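Local coordinates for protein mitochondrial enolase superfamily member 1 (Homo sapiens, PDB 4A35) that dehydrates L-fuconate to 2-keto-3-deoxy-L-fuconate in L-fucose breakdown, using a magnesium ion to stabilise the enediolate intermediate, at residues 217-222 with 383-388. Sequence-based numbering, arbitrary orientation.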
loop_
_atom_site.group_PDB
_atom_site.type_symbol
_atom_site.label_atom_id
_atom_site.label_comp_id
_atom_site.label_asym_id
_atom_site.label_seq_id
_atom_site.Cartn_x
_atom_site.Cartn_y
_atom_site.Cartn_z
ATOM N N TRP A 217 11.166 32.415 -13.173
ATOM C CA TRP A 217 10.223 31.283 -13.326
ATOM C C TRP A 217 9.141 31.612 -14.363
ATOM O O TRP A 217 8.650 32.728 -14.394
ATOM C CB TRP A 217 9.583 30.883 -11.977
ATOM C CG TRP A 217 10.598 30.373 -11.010
ATOM C CD1 TRP A 217 11.283 31.095 -10.067
ATOM C CD2 TRP A 217 11.182 29.059 -11.016
ATOM N NE1 TRP A 217 12.199 30.280 -9.426
ATOM C CE2 TRP A 217 12.143 29.021 -9.977
ATOM C CE3 TRP A 217 10.929 27.889 -11.753
ATOM C CZ2 TRP A 217 12.871 27.855 -9.672
ATOM C CZ3 TRP A 217 11.631 26.729 -11.441
ATOM C CH2 TRP A 217 12.608 26.723 -10.438
ATOM N N THR A 218 8.760 30.621 -15.197
ATOM C CA THR A 218 7.745 30.810 -16.239
ATOM C C THR A 218 6.713 29.669 -16.222
ATOM O O THR A 218 5.798 29.682 -17.030
ATOM C CB THR A 218 8.409 30.917 -17.641
ATOM O OG1 THR A 218 9.054 29.674 -17.948
ATOM C CG2 THR A 218 9.365 32.120 -17.780
ATOM N N ARG A 219 6.872 28.648 -15.310
ATOM C CA ARG A 219 5.994 27.484 -15.178
ATOM C C ARG A 219 5.599 27.356 -13.697
ATOM O O ARG A 219 6.470 27.381 -12.825
ATOM C CB ARG A 219 6.704 26.229 -15.684
ATOM C CG ARG A 219 7.325 26.411 -17.069
ATOM C CD ARG A 219 8.109 25.168 -17.467
ATOM N NE ARG A 219 8.883 25.487 -18.671
ATOM C CZ ARG A 219 10.175 25.795 -18.681
ATOM N NH1 ARG A 219 10.890 25.733 -17.560
ATOM N NH2 ARG A 219 10.775 26.135 -19.819
ATOM N N PHE A 220 4.302 27.339 -13.422
ATOM C CA PHE A 220 3.748 27.447 -12.083
ATOM C C PHE A 220 2.690 26.423 -11.746
ATOM O O PHE A 220 1.761 26.197 -12.517
ATOM C CB PHE A 220 3.093 28.866 -11.948
ATOM C CG PHE A 220 4.070 30.016 -11.955
ATOM C CD1 PHE A 220 4.571 30.527 -13.159
ATOM C CD2 PHE A 220 4.446 30.632 -10.769
ATOM C CE1 PHE A 220 5.466 31.601 -13.165
ATOM C CE2 PHE A 220 5.372 31.683 -10.775
ATOM C CZ PHE A 220 5.845 32.188 -11.977
ATOM N N LYS A 221 2.800 25.852 -10.524
ATOM C CA LYS A 221 1.771 24.949 -10.051
ATOM C C LYS A 221 0.943 25.664 -9.011
ATOM O O LYS A 221 1.440 26.550 -8.305
ATOM C CB LYS A 221 2.341 23.617 -9.492
ATOM C CG LYS A 221 1.239 22.566 -9.286
ATOM C CD LYS A 221 1.701 21.127 -9.553
ATOM C CE LYS A 221 2.312 20.630 -8.288
ATOM N NZ LYS A 221 2.937 19.293 -8.484
ATOM N N VAL A 222 -0.329 25.271 -8.909
ATOM C CA VAL A 222 -1.256 25.795 -7.899
ATOM C C VAL A 222 -2.058 24.630 -7.306
ATOM O O VAL A 222 -2.557 23.772 -8.038
ATOM C CB VAL A 222 -2.186 26.915 -8.495
ATOM C CG1 VAL A 222 -3.008 26.379 -9.679
ATOM C CG2 VAL A 222 -3.117 27.492 -7.435
ATOM N N ASN A 383 7.111 18.039 -23.571
ATOM C CA ASN A 383 6.088 17.728 -22.566
ATOM C C ASN A 383 6.684 17.285 -21.225
ATOM O O ASN A 383 5.939 16.749 -20.374
ATOM C CB ASN A 383 5.135 16.631 -23.084
ATOM C CG ASN A 383 4.369 17.084 -24.300
ATOM O OD1 ASN A 383 3.955 18.223 -24.366
ATOM N ND2 ASN A 383 4.234 16.229 -25.302
ATOM N N ARG A 384 8.000 17.547 -20.993
ATOM C CA ARG A 384 8.639 17.087 -19.748
ATOM C C ARG A 384 9.224 18.275 -19.002
ATOM O O ARG A 384 9.750 19.219 -19.603
ATOM C CB ARG A 384 9.728 16.028 -20.012
ATOM C CG ARG A 384 9.153 14.755 -20.650
ATOM C CD ARG A 384 10.240 13.983 -21.372
ATOM N NE ARG A 384 9.780 12.679 -21.878
ATOM C CZ ARG A 384 9.230 12.440 -23.063
ATOM N NH1 ARG A 384 9.025 13.440 -23.928
ATOM N NH2 ARG A 384 8.902 11.194 -23.409
ATOM N N VAL A 385 9.113 18.206 -17.673
ATOM C CA VAL A 385 9.570 19.261 -16.766
ATOM C C VAL A 385 9.712 18.646 -15.369
ATOM O O VAL A 385 8.947 17.757 -15.019
ATOM C CB VAL A 385 8.556 20.447 -16.795
ATOM C CG1 VAL A 385 7.193 20.058 -16.208
ATOM C CG2 VAL A 385 9.128 21.713 -16.154
ATOM N N CYS A 386 10.621 19.179 -14.566
ATOM C CA CYS A 386 10.812 18.650 -13.223
ATOM C C CYS A 386 10.249 19.612 -12.193
ATOM O O CYS A 386 10.545 20.800 -12.253
ATOM C CB CYS A 386 12.289 18.387 -12.957
ATOM S SG CYS A 386 12.563 17.426 -11.449
ATOM N N GLU A 387 9.518 19.112 -11.199
ATOM C CA GLU A 387 9.025 20.019 -10.169
ATOM C C GLU A 387 10.192 20.607 -9.343
ATOM O O GLU A 387 11.211 19.939 -9.125
ATOM C CB GLU A 387 8.060 19.286 -9.244
ATOM C CG GLU A 387 7.418 20.135 -8.142
ATOM C CD GLU A 387 6.248 19.445 -7.456
ATOM O OE1 GLU A 387 6.249 18.192 -7.360
ATOM O OE2 GLU A 387 5.320 20.170 -7.007
ATOM N N TYR A 388 10.008 21.825 -8.851
ATOM C CA TYR A 388 10.957 22.412 -7.924
ATOM C C TYR A 388 10.198 23.135 -6.782
ATOM O O TYR A 388 9.215 23.825 -7.031
ATOM C CB TYR A 388 11.938 23.380 -8.629
ATOM C CG TYR A 388 12.888 24.079 -7.666
ATOM C CD1 TYR A 388 14.022 23.427 -7.174
ATOM C CD2 TYR A 388 12.576 25.327 -7.137
ATOM C CE1 TYR A 388 14.884 24.064 -6.264
ATOM C CE2 TYR A 388 13.411 25.955 -6.216
ATOM C CZ TYR A 388 14.556 25.318 -5.776
ATOM O OH TYR A 388 15.364 25.965 -4.878
#
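Lys-221 and Glu-387 meet in a buried salt bridge, with Lys-221 NZ 2.9 Å from Glu-387 OE2. The ammonium group approaches from above the carboxylate plane, 58° out of it. Lys-221 comes across the glutamate, its chain curling to bring NZ over the carboxylate. Glu-387 reaches out with an extended chain, CG anti to the backbone N (chi1 -178°). Lys-221 NZ also bonds Tyr-191 OH and forms a salt bridge with Glu-277, a magnesium ligand. Glu-387 OE2 is shared with Thr-193 OG1, and OE1 bonds the backbone N of Ala-357.

The other side is looser, and Trp-217, Tyr-388 and Arg-219 are partly exposed there. Trp-217 lays the far end of its six-membered ring by Tyr-388, with CH2 3.6 Å from Tyr-388 CD2. The planes are tilted by only 15°. The centroids of the Trp-217 six-membered ring and the Tyr-388 ring stand 5.4 Å apart, so the rings are slid well past a full stack. Arg-219 reaches the buried Val-385 by a single apolar touch, CD to Val-385 CG2 at 3.8 Å. The guanidinium of Arg-219 turns to Ala-190 O in strand 188-192.

The segments run at about a right angle, and side chains make the contact. Strand 219-223 belongs to the barrel of the enolase C-terminal domain. Strand 386-388 pairs with 188-192, whose Thr-192 also bonds the backbone of Arg-219 and Lys-221.

An alanine in place of Glu-387 would probably leave Lys-221 NZ with one fewer carboxylate and Ala-357 N without its acceptor. Both charged residues probably bind substrate. The side chain of Lys-221 lies about 4 Å from a magnesium ion, and that of Glu-387 beside His-356. Their pairing is consistent with a preordered polar pocket for L-fuconate.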